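Local coordinates for protein LYND (Lyngbya aestuarii, PDB 4V1T) that probably catalyses the ATP-dependent cyclodehydration of cysteine residues in a precursor peptide to thiazolines, as a member of the YcaO cyclodehydratase family, at residues A85-S90 with V105-L110; A94-L99 with E263-I268; R323-L328 with H504-T509; V555-Y560 with G747-V752; L597-G602 with V754-L759. All blocks are in the same frame, centred on the assembly; numbering follows the deposited sequence.

From the N terminus, contact 1 closes a short loop around helix 90-98, joining the turn before that helix to helix 103-109. Contact 2 starts inside this loop and closes a long one of 163 residues at helix 250-275, so contacts 1 and 2 cross, touching through Trp-96 and Leu-110. Contact 3 follows in series, closes a loop of 175 residues and ties the residues after helix 319-324 to strand 503-508 of the YcaO region. Contacts 4 and 5 close loops of 186 and 151 residues, cross each other and share helix 748-755. They bring the C-terminal part of the chain onto helix 538-561 and the loop after strand 590-596. Contacts 1 and 5 have centres about 81 Å apart.

Contact 1: residues A85-S90 with V105-L110; sequences APELSS and VAAEAL
Leu-88 has CG beside its backbone N and anti to its carbonyl carbon (chi1 -64°), with chi2 extended, so its methyls are carried out to helix 103-109. Glu-87 has CG in the crowded position between backbone N and carbonyl carbon (chi1 52°) and then bends at chi2 (-91°). Both side chains converge on one small group, the methyl of Ala-107. CD1 of Leu-88 lies 3.9 Å from CB of Ala-107. The aliphatic CG of Glu-87 is also 3.9 Å from that CB. Ala-85 closes in as well, its CB 4.4 Å from CB of Ala-107. The three come from a type I beta turn, Ala-85 to Leu-88, which links strand 81-83 to helix 90-98. Its closing bond runs from Leu-88 N to Ala-85 O, 3.1 Å. Ser-89 then takes the N-cap position of helix 90-98, with OG bonded to Val-92 N. The turn that starts one helix is thus packed on the next helix of the chain. The second methyl of Leu-88, CD2, meets CD1 of Leu-110 at 4.4 Å. Leu-110 also packs on Trp-96 of helix 90-98 and on Ile-268 of helix 250-275. Farther out, the carboxylate of Glu-87 makes a long, weak ion pair with Arg-111. Its OE1 stands 5.9 Å from OE1 of Glu-108, a like charge.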
# COMPACT_ATOMS: atom_id res chain seq x y z
N ALA B 85 -3.66 31.74 26.08
CA ALA B 85 -4.52 32.71 25.39
C ALA B 85 -5.87 32.79 26.08
O ALA B 85 -6.69 31.88 25.92
CB ALA B 85 -4.70 32.32 23.93
N PRO B 86 -6.10 33.86 26.86
CA PRO B 86 -7.33 33.95 27.66
C PRO B 86 -8.61 33.83 26.85
O PRO B 86 -9.61 33.34 27.37
CB PRO B 86 -7.24 35.35 28.29
CG PRO B 86 -5.79 35.68 28.29
CD PRO B 86 -5.23 35.03 27.06
N GLU B 87 -8.57 34.27 25.60
CA GLU B 87 -9.78 34.33 24.77
C GLU B 87 -10.15 32.99 24.16
O GLU B 87 -11.17 32.88 23.49
CB GLU B 87 -9.62 35.38 23.66
CG GLU B 87 -8.37 35.24 22.81
CD GLU B 87 -7.20 36.03 23.36
OE1 GLU B 87 -7.23 37.28 23.27
OE2 GLU B 87 -6.27 35.42 23.90
N LEU B 88 -9.34 31.97 24.40
CA LEU B 88 -9.62 30.63 23.88
C LEU B 88 -10.00 29.67 25.00
O LEU B 88 -9.42 29.71 26.08
CB LEU B 88 -8.39 30.07 23.16
CG LEU B 88 -7.92 30.79 21.90
CD1 LEU B 88 -6.64 30.14 21.41
CD2 LEU B 88 -8.98 30.79 20.82
N SER B 89 -10.98 28.81 24.74
CA SER B 89 -11.30 27.73 25.66
C SER B 89 -10.10 26.78 25.77
O SER B 89 -9.24 26.75 24.89
CB SER B 89 -12.54 26.97 25.19
OG SER B 89 -12.23 26.15 24.07
N SER B 90 -10.06 26.00 26.83
CA SER B 90 -8.97 25.04 27.01
C SER B 90 -8.98 24.00 25.88
O SER B 90 -7.92 23.55 25.44
CB SER B 90 -9.08 24.35 28.38
OG SER B 90 -10.35 23.75 28.54
N VAL B 105 -0.98 32.87 19.40
CA VAL B 105 -0.78 33.00 17.96
C VAL B 105 -2.00 32.51 17.19
O VAL B 105 -2.41 33.12 16.20
CB VAL B 105 0.46 32.21 17.48
CG1 VAL B 105 0.55 32.19 15.97
CG2 VAL B 105 1.73 32.81 18.09
N ALA B 106 -2.58 31.41 17.64
CA ALA B 106 -3.77 30.84 17.00
C ALA B 106 -4.94 31.80 17.14
O ALA B 106 -5.72 31.98 16.20
CB ALA B 106 -4.12 29.49 17.61
N ALA B 107 -5.08 32.40 18.31
CA ALA B 107 -6.18 33.32 18.57
C ALA B 107 -6.15 34.51 17.63
O ALA B 107 -7.18 34.98 17.15
CB ALA B 107 -6.13 33.79 20.02
N GLU B 108 -4.94 35.01 17.35
CA GLU B 108 -4.79 36.15 16.45
C GLU B 108 -5.09 35.75 15.00
O GLU B 108 -5.75 36.49 14.27
CB GLU B 108 -3.37 36.72 16.56
CG GLU B 108 -3.30 38.24 16.41
CD GLU B 108 -3.83 38.97 17.63
OE1 GLU B 108 -3.65 38.48 18.76
OE2 GLU B 108 -4.42 40.05 17.44
N ALA B 109 -4.62 34.59 14.59
CA ALA B 109 -4.84 34.11 13.24
C ALA B 109 -6.32 33.92 12.94
O ALA B 109 -6.78 34.16 11.82
CB ALA B 109 -4.10 32.81 13.02
N LEU B 110 -7.07 33.49 13.95
CA LEU B 110 -8.49 33.21 13.79
C LEU B 110 -9.33 34.48 13.58
O LEU B 110 -10.49 34.39 13.21
CB LEU B 110 -9.01 32.44 15.01
CG LEU B 110 -8.57 30.98 15.15
CD1 LEU B 110 -9.06 30.40 16.46
CD2 LEU B 110 -9.09 30.13 14.00

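Contact 2: residues A94-L99 with E263-I268; sequences AFWSEL and EIAKWI
Helix 90-98 packs across the long helix 250-275. The axes of 94-98 and 263-268 cross at -54° and come no closer than 12.2 Å, so large side chains span the gap. Phe-95 brings the edge of its ring, at CE2, to CG of Lys-266. Its CD2 also lies 3.9 Å above the centre of the Trp-96 ring plane, which probably helps to hold the indole in place. The six-membered rim of Trp-96 meets the second helix. Its CH2 is 3.8 Å from CB of Ala-265, which lies in the ring plane, and its CZ3 is 4.0 Å from CG of Lys-266. An alanine here would probably loosen this crossing, because the rim contacts to Ala-265 and Lys-266 would go. Leu-99 crosses the Lys-266 chain at about a right angle, with CD1 3.9 Å from the lysine CD. The lysine chain bends at chi3, and its NZ gives a hydrogen bond to Ser-296 O of the second subunit. NZ also forms a salt bridge with Glu-263 OE2, at 3.0 Å.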
# COMPACT_ATOMS: atom_id res chain seq x y z
N ALA B 94 -6.08 23.61 23.12
CA ALA B 94 -5.47 22.28 23.05
C ALA B 94 -5.37 21.80 21.61
O ALA B 94 -4.39 21.17 21.22
CB ALA B 94 -6.26 21.29 23.88
N PHE B 95 -6.38 22.09 20.81
CA PHE B 95 -6.37 21.69 19.41
C PHE B 95 -5.20 22.32 18.69
O PHE B 95 -4.50 21.67 17.91
CB PHE B 95 -7.68 22.07 18.73
CG PHE B 95 -7.81 21.52 17.34
CD1 PHE B 95 -8.36 20.27 17.12
CD2 PHE B 95 -7.36 22.25 16.26
CE1 PHE B 95 -8.46 19.76 15.85
CE2 PHE B 95 -7.46 21.73 14.97
CZ PHE B 95 -8.01 20.50 14.77
N TRP B 96 -4.96 23.60 18.96
CA TRP B 96 -3.91 24.34 18.28
C TRP B 96 -2.53 24.06 18.84
O TRP B 96 -1.56 24.02 18.09
CB TRP B 96 -4.23 25.84 18.33
CG TRP B 96 -5.50 26.15 17.56
CD1 TRP B 96 -6.65 26.69 18.06
CD2 TRP B 96 -5.75 25.88 16.18
NE1 TRP B 96 -7.59 26.78 17.07
CE2 TRP B 96 -7.07 26.29 15.90
CE3 TRP B 96 -4.98 25.33 15.15
CZ2 TRP B 96 -7.64 26.18 14.63
CZ3 TRP B 96 -5.55 25.22 13.89
CH2 TRP B 96 -6.87 25.64 13.64
N SER B 97 -2.43 23.83 20.14
CA SER B 97 -1.14 23.52 20.75
C SER B 97 -0.69 22.14 20.29
O SER B 97 0.50 21.89 20.17
CB SER B 97 -1.19 23.57 22.28
OG SER B 97 -2.19 22.72 22.82
N GLU B 98 -1.64 21.26 20.02
CA GLU B 98 -1.33 19.92 19.55
C GLU B 98 -0.77 19.96 18.13
O GLU B 98 -0.00 19.08 17.73
CB GLU B 98 -2.57 19.03 19.59
CG GLU B 98 -2.25 17.55 19.57
CD GLU B 98 -3.49 16.71 19.65
OE1 GLU B 98 -4.18 16.61 18.62
OE2 GLU B 98 -3.79 16.16 20.73
N LEU B 99 -1.13 20.99 17.38
CA LEU B 99 -0.58 21.20 16.04
C LEU B 99 0.74 21.98 16.11
O LEU B 99 1.31 22.33 15.09
CB LEU B 99 -1.59 21.94 15.17
CG LEU B 99 -2.78 21.09 14.73
CD1 LEU B 99 -3.87 21.97 14.13
CD2 LEU B 99 -2.34 20.04 13.73
N GLU B 263 -10.76 22.67 8.30
CA GLU B 263 -9.64 22.81 7.37
C GLU B 263 -9.42 24.27 6.98
O GLU B 263 -8.30 24.68 6.66
CB GLU B 263 -9.86 21.94 6.14
CG GLU B 263 -9.84 20.45 6.41
CD GLU B 263 -8.51 19.97 6.98
OE1 GLU B 263 -7.45 20.49 6.57
OE2 GLU B 263 -8.53 19.06 7.83
N ILE B 264 -10.50 25.05 7.00
CA ILE B 264 -10.39 26.47 6.77
C ILE B 264 -9.59 27.10 7.91
O ILE B 264 -8.69 27.89 7.68
CB ILE B 264 -11.78 27.13 6.65
CG1 ILE B 264 -12.39 26.80 5.28
CG2 ILE B 264 -11.68 28.65 6.78
CD1 ILE B 264 -13.89 27.00 5.21
N ALA B 265 -9.95 26.74 9.14
CA ALA B 265 -9.26 27.23 10.33
C ALA B 265 -7.79 26.84 10.32
O ALA B 265 -6.92 27.66 10.59
CB ALA B 265 -9.93 26.70 11.59
N LYS B 266 -7.52 25.59 9.97
CA LYS B 266 -6.16 25.10 9.94
C LYS B 266 -5.35 25.83 8.89
O LYS B 266 -4.16 26.07 9.08
CB LYS B 266 -6.14 23.60 9.69
CG LYS B 266 -6.48 22.76 10.91
CD LYS B 266 -5.91 21.36 10.81
CE LYS B 266 -6.77 20.47 9.95
NZ LYS B 266 -5.99 19.39 9.31
N TRP B 267 -5.98 26.17 7.77
CA TRP B 267 -5.28 26.92 6.73
C TRP B 267 -4.92 28.34 7.16
O TRP B 267 -3.78 28.78 6.98
CB TRP B 267 -6.09 26.99 5.43
CG TRP B 267 -5.43 27.91 4.47
CD1 TRP B 267 -5.82 29.18 4.16
CD2 TRP B 267 -4.22 27.67 3.75
NE1 TRP B 267 -4.94 29.74 3.27
CE2 TRP B 267 -3.95 28.83 3.00
CE3 TRP B 267 -3.36 26.58 3.64
CZ2 TRP B 267 -2.85 28.93 2.16
CZ3 TRP B 267 -2.25 26.68 2.81
CH2 TRP B 267 -2.01 27.85 2.08
N ILE B 268 -5.89 29.06 7.72
CA ILE B 268 -5.66 30.46 8.08
C ILE B 268 -4.63 30.56 9.19
O ILE B 268 -3.83 31.51 9.22
CB ILE B 268 -6.97 31.19 8.51
CG1 ILE B 268 -7.64 30.48 9.68
CG2 ILE B 268 -7.92 31.28 7.32
CD1 ILE B 268 -8.83 31.21 10.25

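Contact 3: residues R323-L328 with H504-T509; sequences RGFEPL and HKYLPT
The residues that leave helix 319-324 pass over one side of strand 503-508, part of the antiparallel sheet in the YcaO region. His-504 and Tyr-506 are alternate residues of the strand. Both have CG beside the backbone N and anti to the carbonyl carbon (chi1 -75° and -70°), so both rings reach the same passing chain. The polar contacts gather at the tip of the His-504 ring, which meets three successive carbonyl groups. CE1 of His-504 is 3.2 Å from Gly-324 O. NE2 of His-504 is 3.3 Å from Glu-326 O, which lies at the ring edge near its plane. Phe-325 O is also close to NE2. So many carbonyl oxygens would probably polarise the imidazole and could ease its protonation. Trp-497 of the neighbouring strand 491-498 meets the same ring edge-to-face and also packs on Pro-327. The aromatic contact joins Phe-325 and Tyr-506, whose side chains cross at about a right angle. The rings meet edge to edge. CE2 of Phe-325 is 4.0 Å from CE1 of Tyr-506 and 3.5 Å from OH of Tyr-506.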
# COMPACT_ATOMS: atom_id res chain seq x y z
N ARG B 323 10.58 22.67 -26.75
CA ARG B 323 11.41 21.48 -26.52
C ARG B 323 11.48 20.55 -27.74
O ARG B 323 12.49 19.89 -27.98
CB ARG B 323 10.87 20.70 -25.34
CG ARG B 323 11.73 19.50 -24.94
CD ARG B 323 11.04 18.69 -23.86
NE ARG B 323 10.07 17.76 -24.42
CZ ARG B 323 9.16 17.11 -23.71
NH1 ARG B 323 9.07 17.28 -22.40
NH2 ARG B 323 8.32 16.28 -24.32
N GLY B 324 10.40 20.51 -28.52
CA GLY B 324 10.35 19.66 -29.71
C GLY B 324 11.42 19.99 -30.74
O GLY B 324 11.98 19.10 -31.38
N PHE B 325 11.70 21.28 -30.90
CA PHE B 325 12.67 21.73 -31.89
C PHE B 325 14.08 21.84 -31.32
O PHE B 325 14.99 22.29 -32.01
CB PHE B 325 12.22 23.06 -32.49
CG PHE B 325 10.99 22.96 -33.34
CD1 PHE B 325 9.74 23.01 -32.75
CD2 PHE B 325 11.08 22.79 -34.70
CE1 PHE B 325 8.60 22.91 -33.52
CE2 PHE B 325 9.95 22.69 -35.48
CZ PHE B 325 8.70 22.75 -34.89
N GLU B 326 14.25 21.44 -30.06
CA GLU B 326 15.57 21.37 -29.44
C GLU B 326 16.15 19.97 -29.67
O GLU B 326 15.40 19.00 -29.76
CB GLU B 326 15.47 21.67 -27.95
CG GLU B 326 15.09 23.10 -27.63
CD GLU B 326 14.90 23.34 -26.14
OE1 GLU B 326 14.78 22.34 -25.37
OE2 GLU B 326 14.88 24.52 -25.73
N PRO B 327 17.48 19.86 -29.80
CA PRO B 327 18.05 18.53 -30.01
C PRO B 327 17.91 17.62 -28.79
O PRO B 327 17.56 18.10 -27.71
CB PRO B 327 19.52 18.83 -30.31
CG PRO B 327 19.77 20.16 -29.69
CD PRO B 327 18.50 20.92 -29.83
N LEU B 328 18.20 16.33 -28.97
CA LEU B 328 18.01 15.34 -27.90
C LEU B 328 19.28 15.09 -27.08
O LEU B 328 20.30 14.64 -27.61
CB LEU B 328 17.55 14.02 -28.50
CG LEU B 328 16.32 13.38 -27.87
CD1 LEU B 328 15.08 14.25 -28.08
CD2 LEU B 328 16.10 12.00 -28.47
N HIS B 504 16.91 16.76 -36.97
CA HIS B 504 15.46 16.74 -36.92
C HIS B 504 14.86 16.35 -38.27
O HIS B 504 15.23 16.91 -39.29
CB HIS B 504 14.91 18.10 -36.49
CG HIS B 504 15.06 18.39 -35.03
ND1 HIS B 504 14.33 17.73 -34.07
CD2 HIS B 504 15.85 19.27 -34.37
CE1 HIS B 504 14.66 18.19 -32.88
NE2 HIS B 504 15.58 19.12 -33.03
N LYS B 505 13.96 15.38 -38.25
CA LYS B 505 13.11 15.07 -39.38
C LYS B 505 11.68 15.48 -39.03
O LYS B 505 11.45 16.07 -37.97
CB LYS B 505 13.19 13.60 -39.74
CG LYS B 505 14.59 13.10 -40.11
CD LYS B 505 15.15 13.82 -41.33
CE LYS B 505 16.39 13.11 -41.87
NZ LYS B 505 16.05 12.13 -42.93
N TYR B 506 10.74 15.18 -39.92
CA TYR B 506 9.34 15.55 -39.71
C TYR B 506 8.37 14.46 -40.13
O TYR B 506 8.45 13.92 -41.24
CB TYR B 506 9.01 16.83 -40.48
CG TYR B 506 9.67 18.06 -39.93
CD1 TYR B 506 9.10 18.76 -38.87
CD2 TYR B 506 10.86 18.53 -40.46
CE1 TYR B 506 9.70 19.89 -38.35
CE2 TYR B 506 11.47 19.66 -39.95
CZ TYR B 506 10.89 20.34 -38.90
OH TYR B 506 11.52 21.46 -38.41
N LEU B 507 7.45 14.14 -39.22
CA LEU B 507 6.32 13.28 -39.52
C LEU B 507 5.04 14.07 -39.31
O LEU B 507 5.02 15.02 -38.53
CB LEU B 507 6.31 12.04 -38.61
CG LEU B 507 7.22 10.89 -39.01
CD1 LEU B 507 8.60 11.11 -38.45
CD2 LEU B 507 6.67 9.57 -38.51
N PRO B 508 3.94 13.66 -39.99
CA PRO B 508 2.66 14.30 -39.69
C PRO B 508 2.30 14.13 -38.20
O PRO B 508 2.51 13.06 -37.64
CB PRO B 508 1.67 13.60 -40.62
CG PRO B 508 2.36 12.39 -41.14
CD PRO B 508 3.83 12.67 -41.08
N THR B 509 1.79 15.19 -37.59
CA THR B 509 1.41 15.17 -36.19
C THR B 509 0.41 14.05 -35.91
O THR B 509 0.37 13.49 -34.82
CB THR B 509 0.82 16.53 -35.76
OG1 THR B 509 1.75 17.58 -36.08
CG2 THR B 509 0.55 16.57 -34.28

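Contact 4: residues V555-Y560 with G747-V752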
# COMPACT_ATOMS: atom_id res chain seq x y z
N VAL B 555 6.80 -10.51 -35.57
CA VAL B 555 5.50 -11.16 -35.55
C VAL B 555 4.85 -11.05 -36.93
O VAL B 555 4.32 -12.03 -37.46
CB VAL B 555 4.57 -10.56 -34.47
CG1 VAL B 555 3.14 -11.09 -34.62
CG2 VAL B 555 5.08 -10.89 -33.08
N ALA B 556 4.92 -9.86 -37.51
CA ALA B 556 4.29 -9.62 -38.82
C ALA B 556 4.83 -10.59 -39.87
O ALA B 556 4.06 -11.19 -40.61
CB ALA B 556 4.53 -8.19 -39.27
N LEU B 557 6.15 -10.74 -39.92
CA LEU B 557 6.79 -11.63 -40.87
C LEU B 557 6.28 -13.04 -40.70
O LEU B 557 5.87 -13.70 -41.67
CB LEU B 557 8.31 -11.60 -40.68
CG LEU B 557 9.03 -10.28 -40.99
CD1 LEU B 557 10.53 -10.45 -40.83
CD2 LEU B 557 8.71 -9.77 -42.39
N TRP B 558 6.29 -13.52 -39.46
CA TRP B 558 5.87 -14.87 -39.15
C TRP B 558 4.40 -15.10 -39.43
O TRP B 558 4.02 -16.06 -40.11
CB TRP B 558 6.18 -15.18 -37.68
CG TRP B 558 5.37 -16.31 -37.10
CD1 TRP B 558 5.39 -17.62 -37.46
CD2 TRP B 558 4.42 -16.21 -36.02
NE1 TRP B 558 4.51 -18.35 -36.69
CE2 TRP B 558 3.91 -17.50 -35.79
CE3 TRP B 558 3.97 -15.15 -35.22
CZ2 TRP B 558 2.96 -17.76 -34.81
CZ3 TRP B 558 3.03 -15.41 -34.25
CH2 TRP B 558 2.53 -16.70 -34.05
N TRP B 559 3.57 -14.20 -38.92
CA TRP B 559 2.12 -14.37 -38.97
C TRP B 559 1.54 -14.32 -40.38
O TRP B 559 0.73 -15.17 -40.76
CB TRP B 559 1.44 -13.30 -38.11
CG TRP B 559 -0.04 -13.42 -38.08
CD1 TRP B 559 -0.93 -12.80 -38.90
CD2 TRP B 559 -0.81 -14.23 -37.19
NE1 TRP B 559 -2.21 -13.16 -38.57
CE2 TRP B 559 -2.16 -14.04 -37.52
CE3 TRP B 559 -0.49 -15.08 -36.13
CZ2 TRP B 559 -3.19 -14.68 -36.84
CZ3 TRP B 559 -1.51 -15.72 -35.46
CH2 TRP B 559 -2.85 -15.51 -35.82
N TYR B 560 1.93 -13.32 -41.15
CA TYR B 560 1.28 -13.07 -42.43
C TYR B 560 1.88 -13.90 -43.56
O TYR B 560 1.20 -14.18 -44.55
CB TYR B 560 1.33 -11.58 -42.76
CG TYR B 560 0.45 -10.79 -41.83
CD1 TYR B 560 -0.94 -10.81 -41.97
CD2 TYR B 560 0.99 -10.08 -40.76
CE1 TYR B 560 -1.75 -10.11 -41.09
CE2 TYR B 560 0.19 -9.38 -39.89
CZ TYR B 560 -1.17 -9.40 -40.05
OH TYR B 560 -1.95 -8.71 -39.16
N GLY B 747 7.67 -4.16 -49.26
CA GLY B 747 8.79 -3.96 -48.36
C GLY B 747 9.20 -5.20 -47.59
O GLY B 747 9.20 -6.32 -48.11
N ARG B 748 9.54 -4.99 -46.33
CA ARG B 748 10.10 -6.03 -45.48
C ARG B 748 9.18 -7.25 -45.31
O ARG B 748 9.67 -8.39 -45.20
CB ARG B 748 10.42 -5.44 -44.10
CG ARG B 748 11.55 -4.43 -44.08
CD ARG B 748 11.80 -3.89 -42.68
NE ARG B 748 11.93 -4.95 -41.70
CZ ARG B 748 13.07 -5.60 -41.43
NH1 ARG B 748 14.19 -5.30 -42.07
NH2 ARG B 748 13.08 -6.55 -40.51
N LEU B 749 7.88 -7.02 -45.28
CA LEU B 749 6.92 -8.10 -45.08
C LEU B 749 7.11 -9.21 -46.12
O LEU B 749 7.02 -10.39 -45.80
CB LEU B 749 5.49 -7.56 -45.14
CG LEU B 749 4.38 -8.55 -44.80
CD1 LEU B 749 4.44 -8.97 -43.33
CD2 LEU B 749 3.02 -7.96 -45.13
N TYR B 750 7.40 -8.81 -47.35
CA TYR B 750 7.60 -9.75 -48.45
C TYR B 750 9.06 -10.17 -48.56
O TYR B 750 9.36 -11.33 -48.83
CB TYR B 750 7.12 -9.12 -49.78
CG TYR B 750 5.66 -8.70 -49.78
CD1 TYR B 750 4.67 -9.58 -50.17
CD2 TYR B 750 5.28 -7.43 -49.37
CE1 TYR B 750 3.33 -9.21 -50.16
CE2 TYR B 750 3.94 -7.05 -49.37
CZ TYR B 750 2.98 -7.95 -49.75
OH TYR B 750 1.66 -7.57 -49.74
N ASP B 751 9.96 -9.21 -48.35
CA ASP B 751 11.37 -9.39 -48.71
C ASP B 751 12.22 -10.13 -47.67
O ASP B 751 13.06 -10.96 -48.02
CB ASP B 751 12.01 -8.02 -48.98
CG ASP B 751 11.36 -7.29 -50.14
OD1 ASP B 751 10.29 -7.72 -50.60
OD2 ASP B 751 11.93 -6.27 -50.59
N VAL B 752 12.02 -9.82 -46.39
CA VAL B 752 12.91 -10.36 -45.35
C VAL B 752 12.95 -11.90 -45.36
O VAL B 752 14.04 -12.47 -45.30
CB VAL B 752 12.53 -9.86 -43.94
CG1 VAL B 752 13.39 -10.53 -42.87
CG2 VAL B 752 12.68 -8.35 -43.87
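Leu-557 is the main bump of 555-560, and it enters a hollow on the first turn of helix 748-755. The backbone at Arg-748 and Leu-749 forms the floor, and the side chain of Val-752 one wall. CG of Leu-557 sits beside the backbone N (chi1 -66°), and the two methyls spread over the hollow. CD2 goes deep: it lies 3.3 Å from Arg-748 O and 3.6 Å from CA of Leu-749. CD1 packs against the Val-752 wall, 3.5 Å from CG1 of Val-752, where the two side chains cross at about a right angle. The fit is returned by Leu-749. Its CG is anti to the backbone N (chi1 -174°), which sends CD1 back into the first helix. There CD1 is 3.5 Å from Ala-556 O and 4.1 Å from CB of Ala-556. CB of Tyr-560 forms another side of this second hollow, 4.1 Å from the same CD1. The helices pack nearly crosswise, at -77°, with segment axes 9.3 Å apart. Gly-747 is the N-cap of the second helix, and its O accepts from both Tyr-750 N and Asp-751 N. Asn-561 ND2 bonds both Leu-557 O and Leu-749 O, a polar link between the helices. CG2 of Val-752 lies over one face of the Arg-748 guanidinium. NH2 of that group forms salt bridges to Asp-600 and Asp-553.

Contact 5: residues L597-G602 with V754-L759; sequences LTADLG and VKLGWL
A Schellman motif ends helix 748-755, and its side chains meet the loop between strands 590-596 and 605-612. Gly-757 leaves the helix with positive phi (81°), and its N bonds back to Val-754 O. This change of direction places Leu-756 and Trp-758 next to each other. CD1 of Leu-756 lies 3.6 Å above one face of the Trp-758 ring, offset toward the rim. Together they take hold of Ala-599. Its CB is 4.0 Å from CD1 of Leu-756 and also 4.0 Å from CH2 of Trp-758, so it touches both the methyl and the indole rim. The loop makes a type I beta turn here, Ala-599 to Gly-602, closed by Gly-602 N to Ala-599 O. Leu-756 reaches the start of that turn: CD1 is 3.6 Å from Asp-600 N, and CD2 is 4.0 Å from CB of Asp-600. An alanine at Leu-756 would lack the methyls that meet the Trp-758 ring, Ala-599 and Asp-600, and would probably weaken the packing on the turn. Trp-758 has CG beside its backbone N and approaches the loop with its edge. CZ2 of Trp-758 lies 3.3 Å from Thr-598 O, which sits near the ring plane. Arg-565 makes a cation-pi contact with the same ring. At the start of the loop, the side chain of Leu-597 is about 11 Å from a bound magnesium ion.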
# COMPACT_ATOMS: atom_id res chain seq x y z
N LEU B 597 11.23 -15.91 -33.42
CA LEU B 597 10.85 -14.94 -34.45
C LEU B 597 12.03 -14.05 -34.87
O LEU B 597 11.86 -13.08 -35.63
CB LEU B 597 9.70 -14.07 -33.93
CG LEU B 597 8.27 -14.47 -34.27
CD1 LEU B 597 8.06 -15.98 -34.25
CD2 LEU B 597 7.30 -13.79 -33.32
N THR B 598 13.22 -14.38 -34.37
CA THR B 598 14.41 -13.60 -34.66
C THR B 598 14.65 -13.49 -36.16
O THR B 598 14.86 -14.50 -36.83
CB THR B 598 15.64 -14.22 -33.98
OG1 THR B 598 15.33 -14.53 -32.62
CG2 THR B 598 16.83 -13.25 -34.03
N ALA B 599 14.61 -12.27 -36.69
CA ALA B 599 14.72 -12.04 -38.12
C ALA B 599 16.05 -11.35 -38.48
O ALA B 599 17.04 -11.56 -37.80
CB ALA B 599 13.52 -11.22 -38.62
N ASP B 600 16.05 -10.54 -39.54
CA ASP B 600 17.30 -10.05 -40.13
C ASP B 600 18.14 -9.12 -39.23
O ASP B 600 19.32 -8.91 -39.49
CB ASP B 600 17.01 -9.34 -41.46
CG ASP B 600 16.06 -8.16 -41.30
OD1 ASP B 600 15.13 -8.25 -40.46
OD2 ASP B 600 16.24 -7.16 -42.00
N LEU B 601 17.54 -8.59 -38.18
CA LEU B 601 18.28 -7.71 -37.26
C LEU B 601 19.06 -8.51 -36.23
O LEU B 601 19.99 -8.00 -35.60
CB LEU B 601 17.34 -6.72 -36.57
CG LEU B 601 16.49 -5.82 -37.47
CD1 LEU B 601 15.80 -4.73 -36.65
CD2 LEU B 601 17.31 -5.19 -38.59
N GLY B 602 18.67 -9.77 -36.05
CA GLY B 602 19.38 -10.68 -35.16
C GLY B 602 19.10 -10.44 -33.68
O GLY B 602 19.73 -11.06 -32.82
N VAL B 754 12.70 -14.13 -47.69
CA VAL B 754 13.52 -14.74 -48.73
C VAL B 754 14.99 -14.45 -48.48
O VAL B 754 15.85 -15.28 -48.75
CB VAL B 754 13.11 -14.29 -50.15
CG1 VAL B 754 11.59 -14.22 -50.28
CG2 VAL B 754 13.75 -12.96 -50.53
N LYS B 755 15.29 -13.25 -47.98
CA LYS B 755 16.66 -12.88 -47.66
C LYS B 755 17.25 -13.82 -46.61
O LYS B 755 18.44 -14.13 -46.63
CB LYS B 755 16.73 -11.44 -47.15
CG LYS B 755 16.97 -10.39 -48.21
CD LYS B 755 17.75 -9.21 -47.64
CE LYS B 755 18.05 -8.16 -48.70
NZ LYS B 755 19.10 -7.20 -48.26
N LEU B 756 16.40 -14.29 -45.70
CA LEU B 756 16.84 -15.18 -44.62
C LEU B 756 16.75 -16.65 -45.02
O LEU B 756 17.18 -17.54 -44.28
CB LEU B 756 16.01 -14.92 -43.36
CG LEU B 756 16.13 -13.51 -42.78
CD1 LEU B 756 15.20 -13.34 -41.59
CD2 LEU B 756 17.57 -13.20 -42.39
N GLY B 757 16.20 -16.92 -46.20
CA GLY B 757 16.07 -18.28 -46.69
C GLY B 757 14.88 -18.99 -46.08
O GLY B 757 14.79 -20.22 -46.17
N TRP B 758 13.97 -18.23 -45.47
CA TRP B 758 12.76 -18.80 -44.88
C TRP B 758 11.78 -19.16 -45.99
O TRP B 758 10.98 -20.09 -45.84
CB TRP B 758 12.12 -17.81 -43.90
CG TRP B 758 12.91 -17.62 -42.63
CD1 TRP B 758 13.98 -18.35 -42.22
CD2 TRP B 758 12.67 -16.64 -41.61
NE1 TRP B 758 14.43 -17.90 -41.01
CE2 TRP B 758 13.65 -16.84 -40.61
CE3 TRP B 758 11.74 -15.61 -41.44
CZ2 TRP B 758 13.71 -16.06 -39.47
CZ3 TRP B 758 11.81 -14.83 -40.30
CH2 TRP B 758 12.79 -15.06 -39.33
N LEU B 759 11.84 -18.43 -47.10
CA LEU B 759 11.08 -18.76 -48.30
C LEU B 759 12.01 -18.74 -49.50
O LEU B 759 12.99 -18.00 -49.53
CB LEU B 759 9.91 -17.79 -48.52
CG LEU B 759 8.81 -17.75 -47.45
CD1 LEU B 759 7.78 -16.70 -47.80
CD2 LEU B 759 8.15 -19.12 -47.28